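ABC transporter substrate-binding protein (Rhizobium radiobacter, PDB 6TFX) binds the mannityl-opine mannopinic acid as the periplasmic solute-binding component of an ABC transporter, probably handing it on for import into the bacterial cell. Local coordinates at residues Arg268-Ala281 against Val449-Leu461. Residues are numbered along the deposited sequence; the frame is centred on the assembly and turned at random.
Sequences RQALAHTVNAAQIA and VSNVCAIPLTENL. With MG (magnesium ion), chain G; N72 ((2~{R})-2-[[(3~{R},4~{R},5~{S})-3,4,5,6-tetrakis(oxidanyl)-2-oxidanylidene-hexyl]amino]pentanedioic acid), chain C.
Arg268 reaches from helix 265-272 to the carbonyl of Asn451, where helix 434-450 closes in a Schellman motif, Val452 having positive phi. Beyond this joint, helices 265-272 and 277-284 cover one side of strand 454-467, part of a mixed sheet of this periplasmic binding protein fold; the axes of 277-281 and 454-461 run 19° from parallel. The guanidinium approaches side-on: NE and NH2 of Arg268 both donate to Asn451 O, at 2.9 and 2.8 Å, and that oxygen lies only 3° out of the guanidinium plane. A bend at chi3 (-59°) turns this edge to the carbonyl, while NH1 is held by Phe262 O, so bonds on two sides fix the group's rotation. A water accepting from Gln269 NE2 and donating to Ser450 O adds a bridge between the helices. Val452 directs CG1 between Arg268 CB and Ala272 CB, and CG2 meets Gln269 CG nearly at a right angle. Ile455 spreads its branches along the helix end and the turn that follows: CD1 packs 3.7 Å from Leu271 CG, whereas CG2 lies against Val275 CG2. Farther on, Ala277 CB rests 3.5 Å from Leu457 O, and Thr458 CG2 fits among Ala277 O, Ile280 CG2 and Ala281. Two sites flank this packing: just before the strand, Cys453 SG and Cys418 SG hold the ion modelled as magnesium, at a sulfur distance too short to take literally, while on the strand Asn460 OD1 accepts from OAM of the bound opine at 3.1 Å.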
loop_
_atom_site.group_PDB
_atom_site.type_symbol
_atom_site.label_atom_id
_atom_site.label_comp_id
_atom_site.label_asym_id
_atom_site.label_seq_id
_atom_site.Cartn_x
_atom_site.Cartn_y
_atom_site.Cartn_z
ATOM N N ARG A 268 -21.954 10.595 -13.119
ATOM C CA ARG A 268 -20.562 10.128 -12.966
ATOM C C ARG A 268 -19.720 10.695 -14.119
ATOM O O ARG A 268 -18.603 11.185 -13.910
ATOM C CB ARG A 268 -20.499 8.587 -12.979
ATOM C CG ARG A 268 -21.288 7.975 -11.827
ATOM C CD ARG A 268 -20.879 6.539 -11.521
ATOM N NE ARG A 268 -21.051 5.622 -12.653
ATOM C CZ ARG A 268 -22.161 4.931 -12.893
ATOM N NH1 ARG A 268 -23.259 5.158 -12.180
ATOM N NH2 ARG A 268 -22.205 4.061 -13.894
ATOM N N GLN A 269 -20.252 10.631 -15.356
ATOM C CA GLN A 269 -19.552 11.182 -16.514
ATOM C C GLN A 269 -19.306 12.681 -16.325
ATOM O O GLN A 269 -18.208 13.172 -16.608
ATOM C CB GLN A 269 -20.371 10.959 -17.789
ATOM C CG GLN A 269 -20.410 9.491 -18.210
ATOM C CD GLN A 269 -21.422 9.258 -19.313
ATOM O OE1 GLN A 269 -22.438 9.965 -19.431
ATOM N NE2 GLN A 269 -21.162 8.241 -20.138
ATOM N N ALA A 270 -20.316 13.396 -15.781
ATOM C CA ALA A 270 -20.156 14.828 -15.530
ATOM C C ALA A 270 -18.967 15.056 -14.583
ATOM O O ALA A 270 -18.157 15.927 -14.829
ATOM C CB ALA A 270 -21.430 15.408 -14.930
ATOM N N LEU A 271 -18.857 14.243 -13.513
ATOM C CA LEU A 271 -17.739 14.404 -12.571
ATOM C C LEU A 271 -16.416 14.148 -13.271
ATOM O O LEU A 271 -15.484 14.937 -13.120
ATOM C CB LEU A 271 -17.913 13.477 -11.351
ATOM C CG LEU A 271 -16.904 13.637 -10.215
ATOM C CD1 LEU A 271 -16.940 15.057 -9.615
ATOM C CD2 LEU A 271 -17.181 12.601 -9.124
ATOM N N ALA A 272 -16.346 13.059 -14.064
ATOM C CA ALA A 272 -15.106 12.684 -14.761
ATOM C C ALA A 272 -14.662 13.785 -15.739
ATOM O O ALA A 272 -13.452 13.982 -15.917
ATOM C CB ALA A 272 -15.296 11.374 -15.518
ATOM N N HIS A 273 -15.632 14.499 -16.354
ATOM C CA HIS A 273 -15.327 15.593 -17.314
ATOM C C HIS A 273 -14.885 16.903 -16.626
ATOM O O HIS A 273 -14.486 17.845 -17.322
ATOM C CB HIS A 273 -16.508 15.870 -18.270
ATOM C CG HIS A 273 -16.689 14.827 -19.325
ATOM N ND1 HIS A 273 -15.712 14.583 -20.275
ATOM C CD2 HIS A 273 -17.757 14.037 -19.586
ATOM C CE1 HIS A 273 -16.205 13.628 -21.061
ATOM N NE2 HIS A 273 -17.429 13.275 -20.694
ATOM N N THR A 274 -14.982 16.991 -15.274
ATOM C CA THR A 274 -14.544 18.228 -14.647
ATOM C C THR A 274 -13.348 18.001 -13.678
ATOM O O THR A 274 -13.033 18.885 -12.873
ATOM C CB THR A 274 -15.719 19.003 -14.045
ATOM O OG1 THR A 274 -15.240 20.293 -13.608
ATOM C CG2 THR A 274 -16.436 18.241 -12.927
ATOM N N VAL A 275 -12.676 16.833 -13.791
ATOM C CA VAL A 275 -11.430 16.612 -13.062
ATOM C C VAL A 275 -10.334 16.744 -14.121
ATOM O O VAL A 275 -10.547 16.423 -15.306
ATOM C CB VAL A 275 -11.329 15.282 -12.273
ATOM C CG1 VAL A 275 -12.422 15.169 -11.218
ATOM C CG2 VAL A 275 -11.343 14.083 -13.205
ATOM N N ASN A 276 -9.159 17.200 -13.700
ATOM C CA ASN A 276 -8.078 17.360 -14.659
ATOM C C ASN A 276 -6.790 16.836 -14.051
ATOM O O ASN A 276 -6.032 17.577 -13.434
ATOM C CB ASN A 276 -7.976 18.821 -15.109
ATOM C CG ASN A 276 -7.131 18.973 -16.347
ATOM O OD1 ASN A 276 -6.167 18.226 -16.573
ATOM N ND2 ASN A 276 -7.472 19.952 -17.172
ATOM N N ALA A 277 -6.540 15.546 -14.242
ATOM C CA ALA A 277 -5.360 14.917 -13.662
ATOM C C ALA A 277 -4.064 15.516 -14.206
ATOM O O ALA A 277 -3.103 15.717 -13.442
ATOM C CB ALA A 277 -5.411 13.412 -13.907
ATOM N N ALA A 278 -4.025 15.820 -15.529
ATOM C CA ALA A 278 -2.789 16.402 -16.117
ATOM C C ALA A 278 -2.413 17.724 -15.449
ATOM O O ALA A 278 -1.225 17.969 -15.184
ATOM C CB ALA A 278 -2.940 16.590 -17.621
ATOM N N GLN A 279 -3.414 18.541 -15.116
ATOM C CA GLN A 279 -3.151 19.817 -14.435
ATOM C C GLN A 279 -2.667 19.611 -12.994
ATOM O O GLN A 279 -1.806 20.372 -12.520
ATOM C CB GLN A 279 -4.359 20.751 -14.514
ATOM C CG GLN A 279 -4.660 21.196 -15.966
ATOM C CD GLN A 279 -3.783 22.306 -16.536
ATOM O OE1 GLN A 279 -2.841 22.803 -15.899
ATOM N NE2 GLN A 279 -4.080 22.720 -17.768
ATOM N N ILE A 280 -3.173 18.559 -12.298
ATOM C CA ILE A 280 -2.699 18.274 -10.939
ATOM C C ILE A 280 -1.218 17.845 -11.023
ATOM O O ILE A 280 -0.393 18.291 -10.212
ATOM C CB ILE A 280 -3.552 17.161 -10.265
ATOM C CG1 ILE A 280 -4.982 17.686 -10.027
ATOM C CG2 ILE A 280 -2.901 16.655 -8.943
ATOM C CD1 ILE A 280 -6.004 16.559 -9.699
ATOM N N ALA A 281 -0.888 16.996 -12.018
ATOM C CA ALA A 281 0.500 16.514 -12.202
ATOM C C ALA A 281 1.440 17.677 -12.533
ATOM O O ALA A 281 2.537 17.745 -11.981
ATOM C CB ALA A 281 0.538 15.459 -13.310
ATOM N N VAL A 449 -13.452 2.055 -16.643
ATOM C CA VAL A 449 -13.339 3.463 -17.032
ATOM C C VAL A 449 -14.648 3.950 -17.674
ATOM O O VAL A 449 -15.148 5.030 -17.309
ATOM C CB VAL A 449 -12.149 3.661 -18.010
ATOM C CG1 VAL A 449 -12.204 5.035 -18.685
ATOM C CG2 VAL A 449 -10.828 3.488 -17.275
ATOM N N SER A 450 -15.165 3.194 -18.670
ATOM C CA SER A 450 -16.361 3.638 -19.419
ATOM C C SER A 450 -17.621 3.677 -18.580
ATOM O O SER A 450 -18.497 4.515 -18.835
ATOM C CB SER A 450 -16.555 2.797 -20.675
ATOM O OG SER A 450 -16.901 1.469 -20.336
ATOM N N ASN A 451 -17.728 2.801 -17.554
ATOM C CA ASN A 451 -18.894 2.848 -16.653
ATOM C C ASN A 451 -18.658 3.909 -15.556
ATOM O O ASN A 451 -19.550 4.181 -14.739
ATOM C CB ASN A 451 -19.144 1.465 -16.065
ATOM C CG ASN A 451 -19.857 0.622 -17.085
ATOM O OD1 ASN A 451 -21.084 0.670 -17.190
ATOM N ND2 ASN A 451 -19.108 -0.101 -17.923
ATOM N N VAL A 452 -17.441 4.487 -15.532
ATOM C CA VAL A 452 -17.072 5.549 -14.592
ATOM C C VAL A 452 -17.297 5.104 -13.148
ATOM O O VAL A 452 -17.935 5.797 -12.354
ATOM C CB VAL A 452 -17.731 6.934 -14.909
ATOM C CG1 VAL A 452 -16.992 8.083 -14.201
ATOM C CG2 VAL A 452 -17.823 7.189 -16.409
ATOM N N CYS A 453 -16.824 3.895 -12.825
ATOM C CA CYS A 453 -16.874 3.419 -11.447
ATOM C C CYS A 453 -15.811 4.155 -10.629
ATOM O O CYS A 453 -15.967 4.365 -9.427
ATOM C CB CYS A 453 -16.637 1.919 -11.430
ATOM S SG CYS A 453 -17.909 1.019 -12.344
ATOM N N ALA A 454 -14.716 4.540 -11.294
ATOM C CA ALA A 454 -13.637 5.253 -10.639
ATOM C C ALA A 454 -13.031 6.185 -11.656
ATOM O O ALA A 454 -13.080 5.900 -12.864
ATOM C CB ALA A 454 -12.583 4.288 -10.114
ATOM N N ILE A 455 -12.530 7.316 -11.173
ATOM C CA ILE A 455 -11.902 8.339 -12.013
ATOM C C ILE A 455 -10.457 8.429 -11.573
ATOM O O ILE A 455 -10.170 8.780 -10.428
ATOM C CB ILE A 455 -12.612 9.708 -11.862
ATOM C CG1 ILE A 455 -14.121 9.607 -12.178
ATOM C CG2 ILE A 455 -11.893 10.739 -12.762
ATOM C CD1 ILE A 455 -14.904 10.783 -11.580
ATOM N N PRO A 456 -9.518 8.118 -12.470
ATOM C CA PRO A 456 -8.109 8.170 -12.068
ATOM C C PRO A 456 -7.613 9.589 -11.983
ATOM O O PRO A 456 -8.030 10.473 -12.757
ATOM C CB PRO A 456 -7.377 7.442 -13.196
ATOM C CG PRO A 456 -8.274 7.550 -14.369
ATOM C CD PRO A 456 -9.693 7.649 -13.861
ATOM N N LEU A 457 -6.716 9.806 -11.034
ATOM C CA LEU A 457 -6.119 11.120 -10.896
ATOM C C LEU A 457 -4.656 10.933 -11.233
ATOM O O LEU A 457 -4.348 10.457 -12.321
ATOM C CB LEU A 457 -6.366 11.678 -9.481
ATOM C CG LEU A 457 -7.846 11.662 -9.049
ATOM C CD1 LEU A 457 -7.987 12.103 -7.668
ATOM C CD2 LEU A 457 -8.682 12.502 -9.969
ATOM N N THR A 458 -3.770 11.280 -10.322
ATOM C CA THR A 458 -2.338 11.115 -10.546
ATOM C C THR A 458 -1.846 9.912 -9.735
ATOM O O THR A 458 -2.516 9.486 -8.784
ATOM C CB THR A 458 -1.613 12.361 -10.007
ATOM O OG1 THR A 458 -2.088 12.618 -8.668
ATOM C CG2 THR A 458 -1.809 13.578 -10.903
ATOM N N GLU A 459 -0.633 9.416 -10.065
ATOM C CA GLU A 459 0.069 8.449 -9.233
ATOM C C GLU A 459 1.300 9.222 -8.746
ATOM O O GLU A 459 1.814 10.083 -9.490
ATOM C CB GLU A 459 0.446 7.143 -9.965
ATOM C CG GLU A 459 1.397 7.314 -11.133
ATOM C CD GLU A 459 1.610 6.062 -11.965
ATOM O OE1 GLU A 459 0.977 5.023 -11.670
ATOM O OE2 GLU A 459 2.381 6.139 -12.948
ATOM N N ASN A 460 1.737 8.975 -7.504
ATOM C CA ASN A 460 2.905 9.692 -6.996
ATOM C C ASN A 460 3.931 8.730 -6.365
ATOM O O ASN A 460 3.573 7.825 -5.601
ATOM C CB ASN A 460 2.501 10.724 -5.918
ATOM C CG ASN A 460 1.323 10.299 -5.060
ATOM O OD1 ASN A 460 1.388 9.354 -4.235
ATOM N ND2 ASN A 460 0.220 10.947 -5.291
ATOM N N LEU A 461 5.207 8.983 -6.636
ATOM C CA LEU A 461 6.255 8.228 -5.973
ATOM C C LEU A 461 6.278 8.696 -4.504
ATOM O O LEU A 461 5.811 9.810 -4.215
ATOM C CB LEU A 461 7.618 8.584 -6.610
ATOM C CG LEU A 461 7.770 8.146 -8.051
ATOM C CD1 LEU A 461 9.039 8.732 -8.653
ATOM C CD2 LEU A 461 7.816 6.624 -8.141
HETATM MG MG MG G . -17.473 -0.726 -12.139
HETATM O OAB N72 C . -1.222 12.939 -2.565
HETATM C CAF N72 C . -1.703 11.581 -2.549
HETATM C CAG N72 C . -1.542 10.786 -1.210
HETATM O OAC N72 C . -0.650 11.378 -0.321
HETATM C CAH N72 C . -1.457 9.280 -1.468
HETATM O OAM N72 C . -1.213 8.769 -2.722
HETATM C CAI N72 C . -0.660 8.160 -0.829
HETATM O OAD N72 C . 0.582 8.636 -0.359
HETATM C CAJ N72 C . -1.501 7.321 0.103
HETATM O OAE N72 C . -2.744 7.289 -0.086
HETATM C CAK N72 C . -0.838 6.574 1.295
HETATM N N N72 C . -0.864 5.144 1.094
HETATM C CA N72 C . -1.605 4.279 1.931
HETATM C C N72 C . -2.617 4.877 2.868
HETATM O O N72 C . -3.884 5.122 2.760
HETATM C CB N72 C . -2.071 3.060 1.131
HETATM C CG N72 C . -3.289 2.267 1.607
HETATM C CD N72 C . -3.250 0.792 1.198
HETATM O OE1 N72 C . -2.151 0.166 1.052
HETATM O OE2 N72 C . -4.335 0.195 1.023
HETATM O OXT N72 C . -1.946 5.056 3.901
HETATM O O HOH W 1 -18.725 6.830 -20.333
#